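Local structure of enoyl-CoA hydratase/carnithine racemase (4NEK) at residues Asp81-Ile84 and Arg85-Gly89; Gly179-Leu182 and Glu183-Ala186; Ala223-Phe226 and Asp227-Lys231. The protein probably catalyses the shift of a double bond in enoyl-CoA thioesters, between the delta-3 and delta-2 positions. All coordinates share one frame; numbering follows the deposited sequence.

Contact 1. Residues Asp81-Ile84 and Arg85-Gly89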
# COMPACT_ATOMS: atom_id res chain seq x y z
N ASP C 81 -4.57 -29.74 -20.92
CA ASP C 81 -4.07 -30.36 -19.72
C ASP C 81 -2.57 -30.69 -19.87
O ASP C 81 -1.78 -30.43 -18.98
CB ASP C 81 -4.89 -31.62 -19.45
CG ASP C 81 -4.55 -32.33 -18.11
OD1 ASP C 81 -4.17 -31.69 -17.12
OD2 ASP C 81 -4.76 -33.57 -18.05
N ARG C 82 -2.17 -31.19 -21.03
CA ARG C 82 -0.75 -31.51 -21.26
C ARG C 82 0.10 -30.24 -21.10
O ARG C 82 1.14 -30.23 -20.47
CB ARG C 82 -0.53 -32.12 -22.64
CG ARG C 82 0.47 -33.30 -22.68
CD ARG C 82 0.62 -34.11 -24.06
NE ARG C 82 -0.60 -34.16 -24.91
CZ ARG C 82 -1.70 -34.93 -24.72
NH1 ARG C 82 -1.76 -35.76 -23.68
NH2 ARG C 82 -2.73 -34.86 -25.56
N PHE C 83 -0.33 -29.15 -21.71
CA PHE C 83 0.43 -27.92 -21.63
C PHE C 83 0.60 -27.44 -20.19
O PHE C 83 1.68 -27.06 -19.79
CB PHE C 83 -0.28 -26.83 -22.43
CG PHE C 83 0.27 -25.49 -22.21
CD1 PHE C 83 1.62 -25.25 -22.41
CD2 PHE C 83 -0.53 -24.46 -21.79
CE1 PHE C 83 2.16 -24.00 -22.21
CE2 PHE C 83 0.00 -23.20 -21.58
CZ PHE C 83 1.35 -22.97 -21.79
N ILE C 84 -0.50 -27.41 -19.48
CA ILE C 84 -0.52 -26.95 -18.12
C ILE C 84 0.42 -27.79 -17.29
O ILE C 84 1.24 -27.26 -16.55
CB ILE C 84 -1.94 -27.03 -17.55
CG1 ILE C 84 -2.88 -26.00 -18.24
CG2 ILE C 84 -1.93 -26.74 -16.06
CD1 ILE C 84 -4.38 -26.36 -18.20
N ARG C 85 0.35 -29.11 -17.45
CA ARG C 85 1.27 -29.99 -16.70
C ARG C 85 2.70 -29.74 -17.09
O ARG C 85 3.58 -29.72 -16.23
CB ARG C 85 0.90 -31.45 -16.85
CG ARG C 85 -0.39 -31.76 -16.13
CD ARG C 85 -0.87 -33.19 -16.34
NE ARG C 85 -2.17 -33.38 -15.69
CZ ARG C 85 -2.35 -33.84 -14.46
NH1 ARG C 85 -1.32 -34.25 -13.74
NH2 ARG C 85 -3.59 -33.90 -13.94
N ALA C 86 2.96 -29.49 -18.37
CA ALA C 86 4.31 -29.19 -18.80
C ALA C 86 4.89 -27.98 -18.09
O ALA C 86 6.06 -27.98 -17.72
CB ALA C 86 4.36 -28.96 -20.31
N VAL C 87 4.10 -26.93 -17.92
CA VAL C 87 4.60 -25.73 -17.25
C VAL C 87 4.66 -25.92 -15.75
O VAL C 87 5.64 -25.55 -15.12
CB VAL C 87 3.73 -24.51 -17.56
CG1 VAL C 87 4.27 -23.31 -16.82
CG2 VAL C 87 3.74 -24.25 -19.05
N ALA C 88 3.61 -26.46 -15.17
CA ALA C 88 3.59 -26.72 -13.74
C ALA C 88 4.75 -27.60 -13.32
O ALA C 88 5.31 -27.38 -12.27
CB ALA C 88 2.29 -27.36 -13.34
N GLY C 89 5.12 -28.58 -14.14
CA GLY C 89 6.22 -29.48 -13.82
C GLY C 89 7.59 -29.06 -14.36
O GLY C 89 8.58 -29.78 -14.16
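Asp-81 and Arg-85, one helical turn apart, meet through two different first torsions: CG of Asp-81 lies anti to its own N (chi1 -174°), whereas CG of Arg-85 sits beside its N (chi1 -69°) and the chain then runs extended to NE. NE of Arg-85 donates to OD1 of Asp-81 at 3.0 Å, a salt bridge with a somewhat bent N-H...O angle of 149°. NE approaches OD1 from above the carboxylate plane, the two flat groups stand almost perpendicular, and NE alone of the guanidinium nitrogens bonds to Asp-81. OD2 of Asp-81 accepts from Gly-77 N, while NH2 of Arg-85 reaches Thr-220 OG1 of a second subunit. A leucine in place of Arg-85 would probably leave Asp-81 OD1 without its charged mate and Thr-220 of that subunit without this donor. Phe-83 and Val-87 point the same way, CG2 of Val-87 lying 3.5 Å from CE1 of Phe-83. Ala-88 N donates to Ile-84 O (2.9 Å). The arrangement is an i to i+4 salt bridge on an alpha-helix of the crotonase fold, with Phe-83 and Val-87 on helix 29-44, and Ile-84, Arg-85 and Ala-88 at a neighbouring subunit.

Contact 2. Residues Gly179-Leu182 and Glu183-Ala186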
# COMPACT_ATOMS: atom_id res chain seq x y z
N GLY C 179 4.89 -0.80 -21.54
CA GLY C 179 4.87 -1.74 -22.66
C GLY C 179 6.08 -1.66 -23.56
O GLY C 179 6.60 -2.68 -23.98
N GLU C 180 6.57 -0.46 -23.85
CA GLU C 180 7.72 -0.34 -24.73
C GLU C 180 8.99 -0.98 -24.14
O GLU C 180 9.87 -1.29 -24.89
CB GLU C 180 7.99 1.10 -25.11
CG GLU C 180 8.43 1.97 -23.94
CD GLU C 180 7.36 2.96 -23.51
OE1 GLU C 180 7.77 4.11 -23.19
OE2 GLU C 180 6.14 2.58 -23.49
N ASP C 181 9.08 -1.18 -22.82
CA ASP C 181 10.25 -1.80 -22.19
C ASP C 181 9.97 -3.18 -21.61
O ASP C 181 10.84 -3.80 -20.98
CB ASP C 181 10.74 -0.93 -21.04
CG ASP C 181 11.26 0.45 -21.51
OD1 ASP C 181 11.74 0.55 -22.66
OD2 ASP C 181 11.15 1.42 -20.73
N LEU C 182 8.76 -3.68 -21.83
CA LEU C 182 8.33 -4.86 -21.13
C LEU C 182 9.16 -6.08 -21.52
O LEU C 182 9.69 -6.78 -20.65
CB LEU C 182 6.85 -5.08 -21.38
CG LEU C 182 6.29 -6.42 -20.92
CD1 LEU C 182 6.27 -6.52 -19.41
CD2 LEU C 182 4.88 -6.62 -21.46
N GLU C 183 9.28 -6.32 -22.82
CA GLU C 183 9.99 -7.50 -23.31
C GLU C 183 11.47 -7.45 -22.98
O GLU C 183 12.07 -8.46 -22.56
CB GLU C 183 9.78 -7.68 -24.80
CG GLU C 183 8.35 -8.05 -25.16
CD GLU C 183 8.14 -8.56 -26.61
OE1 GLU C 183 9.16 -8.85 -27.29
OE2 GLU C 183 6.96 -8.71 -27.06
N GLU C 184 12.05 -6.27 -23.08
CA GLU C 184 13.45 -6.10 -22.74
C GLU C 184 13.71 -6.41 -21.29
O GLU C 184 14.69 -7.03 -20.92
CB GLU C 184 13.81 -4.66 -22.92
CG GLU C 184 15.28 -4.47 -23.21
CD GLU C 184 15.69 -3.03 -23.55
OE1 GLU C 184 14.80 -2.15 -23.74
OE2 GLU C 184 16.92 -2.77 -23.68
N THR C 185 12.82 -5.94 -20.44
CA THR C 185 12.98 -6.11 -19.00
C THR C 185 12.79 -7.58 -18.62
O THR C 185 13.51 -8.09 -17.78
CB THR C 185 11.94 -5.28 -18.27
OG1 THR C 185 12.09 -3.92 -18.65
CG2 THR C 185 12.12 -5.35 -16.79
N ALA C 186 11.78 -8.22 -19.20
CA ALA C 186 11.56 -9.60 -18.92
C ALA C 186 12.75 -10.41 -19.42
O ALA C 186 13.17 -11.37 -18.76
CB ALA C 186 10.28 -10.08 -19.55
O HOH W 1 8.09 -4.71 -24.89
O HOH W 2 10.73 -4.09 -24.40
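Thr-185 turns its side chain back toward Asp-181, the residue one turn earlier, and its hydroxyl does the touching. With OG1 beside its own backbone N (chi1 -58°), Thr-185 OG1 donates to the carbonyl O of Asp-181 at 2.6 Å. Thr-185 N donates to that same Asp-181 O at 3.0 Å. The two donors come from opposite faces of the carbonyl plane, the hydroxyl 35° out of it and the amide less tilted, so one oxygen is gripped twice by one residue. The carboxylates of Asp-181 and Glu-184 stand on the same flank, OD1 of Asp-181 4.2 Å from OE1 of Glu-184, a close approach of like charges. Asp-181 OD2 has a countercharge in Lys-192 of a fourth subunit, which also meets Glu-180. Leu-182 and Ala-186 lie on another side of the helix, both packing on Ala-97 of strand 94-98, while Glu-183 extends to a salt bridge with Arg-17. Two waters bridge the backbone here: water 1 donates to Gly-179 O and accepts from Glu-183 N (2.9 Å), and water 2 donates to Glu-180 O and accepts from Glu-184 N (2.9 Å). Each thus stands in for a direct i to i+4 backbone bond; direct bonds follow at Thr-185 and at Ala-186 N to Leu-182 O. The chemistry is that of a helical turn closed partly by water, whose acidic flank is probably made tolerable by the lysine of the neighbouring subunit.

Contact 3. Residues Ala223-Phe226 and Asp227-Lys231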
# COMPACT_ATOMS: atom_id res chain seq x y z
N ALA C 223 18.92 -29.42 4.08
CA ALA C 223 20.28 -29.73 4.51
C ALA C 223 20.91 -30.86 3.70
O ALA C 223 22.05 -30.76 3.29
CB ALA C 223 20.30 -30.07 5.99
N ALA C 224 20.12 -31.88 3.39
CA ALA C 224 20.59 -32.95 2.52
C ALA C 224 21.05 -32.41 1.16
O ALA C 224 22.14 -32.73 0.69
CB ALA C 224 19.49 -33.96 2.32
N VAL C 225 20.23 -31.55 0.55
CA VAL C 225 20.62 -30.97 -0.73
C VAL C 225 21.85 -30.08 -0.56
O VAL C 225 22.85 -30.18 -1.29
CB VAL C 225 19.50 -30.13 -1.32
CG1 VAL C 225 19.97 -29.48 -2.62
CG2 VAL C 225 18.27 -30.98 -1.56
N PHE C 226 21.80 -29.25 0.47
CA PHE C 226 22.88 -28.33 0.78
C PHE C 226 24.23 -29.04 0.90
O PHE C 226 25.23 -28.56 0.37
CB PHE C 226 22.55 -27.61 2.09
CG PHE C 226 23.42 -26.45 2.42
CD1 PHE C 226 24.69 -26.63 2.96
CD2 PHE C 226 22.95 -25.15 2.25
CE1 PHE C 226 25.48 -25.55 3.29
CE2 PHE C 226 23.74 -24.06 2.58
CZ PHE C 226 25.01 -24.25 3.11
N ASP C 227 24.25 -30.18 1.60
CA ASP C 227 25.48 -30.98 1.75
C ASP C 227 26.13 -31.30 0.40
O ASP C 227 27.33 -31.14 0.22
CB ASP C 227 25.21 -32.26 2.53
CG ASP C 227 24.84 -32.00 4.00
OD1 ASP C 227 25.17 -30.94 4.56
OD2 ASP C 227 24.16 -32.85 4.61
N THR C 228 25.33 -31.73 -0.56
CA THR C 228 25.81 -31.95 -1.93
C THR C 228 26.41 -30.72 -2.59
O THR C 228 27.39 -30.82 -3.32
CB THR C 228 24.67 -32.44 -2.82
OG1 THR C 228 24.13 -33.63 -2.24
CG2 THR C 228 25.13 -32.73 -4.20
N CYS C 229 25.84 -29.55 -2.33
CA CYS C 229 26.39 -28.30 -2.89
C CYS C 229 27.77 -27.91 -2.38
O CYS C 229 28.54 -27.27 -3.10
CB CYS C 229 25.48 -27.13 -2.57
SG CYS C 229 23.84 -27.34 -3.27
N LEU C 230 28.08 -28.25 -1.13
CA LEU C 230 29.39 -27.96 -0.56
C LEU C 230 30.53 -28.62 -1.34
O LEU C 230 31.61 -28.06 -1.41
CB LEU C 230 29.47 -28.42 0.89
CG LEU C 230 28.66 -27.61 1.90
CD1 LEU C 230 28.68 -28.31 3.25
CD2 LEU C 230 29.20 -26.19 2.03
N LYS C 231 30.24 -29.75 -1.97
CA LYS C 231 31.19 -30.45 -2.81
C LYS C 231 31.19 -29.99 -4.30
O LYS C 231 31.95 -30.55 -5.10
CB LYS C 231 30.84 -31.97 -2.84
CG LYS C 231 31.95 -32.84 -3.38
CD LYS C 231 31.77 -34.34 -3.16
CE LYS C 231 32.78 -35.13 -3.99
NZ LYS C 231 32.76 -36.58 -3.68
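Phe-226 meets Leu-230 one turn further along the helix, the aromatic ring and the branched chain crossing at a slant. The contact falls on one corner of the ring: CE1 of Phe-226 lies 4.0 Å from CD2 of Leu-230, an oblique approach. CG of Phe-226 is anti to its backbone N (chi1 -169°), beside the carbonyl carbon, which swings the ring out in the direction of the following turn. The ring also packs on Leu-75 of a fifth subunit. Along the backbone, Leu-230 N donates to Phe-226 O at 3.2 Å.

Asp-227 folds back over the preceding turn. Its CG stands beside its own N (chi1 -67°), 3.1 Å from the carbonyl O of Ala-223, the oxygen that accepts from Asp-227 N at 2.8 Å. Both carboxylate oxygens therefore lie near this carbonyl as fellow acceptors, and their hydrogen bonds are made across the interface: OD1 of Asp-227 takes the amide of Leu-75 and OD2 pairs with the hydroxyl of Ser-76, both of the fifth subunit. The stretch belongs to helix 215-230 in the C-terminal helical part of a crotonase-type chain, and this flank of it is an intersubunit surface in the six-chain assembly.

Val-225 and Cys-229 occupy the side facing helix 198-208, where Gln-203 packs on Val-225 and Ile-200 on Cys-229. Between themselves they touch lightly, CG1 of Val-225 being 4.5 Å from SG of Cys-229. The sulfur lies closer to the backbone: SG of Cys-229 lies 3.6 Å from Val-225 O, and that carbonyl also accepts from Cys-229 N at 3.2 Å.

From the N terminus, the chain passes first through contact 1 on helix 79-88, then contact 2 on helix 179-194, and last contact 3 near the end of helix 215-230. Each joins adjoining turns of a single helix, so none closes a loop, and the three follow in series without nesting or crossing. Contacts 1 and 2 lie on opposite sides of the chain's centre, their centres about 26 Å apart; contact 1 packs on helix 29-44, and contact 2 on strands 50-54 and 94-98. Contact 3 sits farther out, its centre about 37 Å from that of contact 2, and packs on helix 198-208. All three also meet neighbouring subunits.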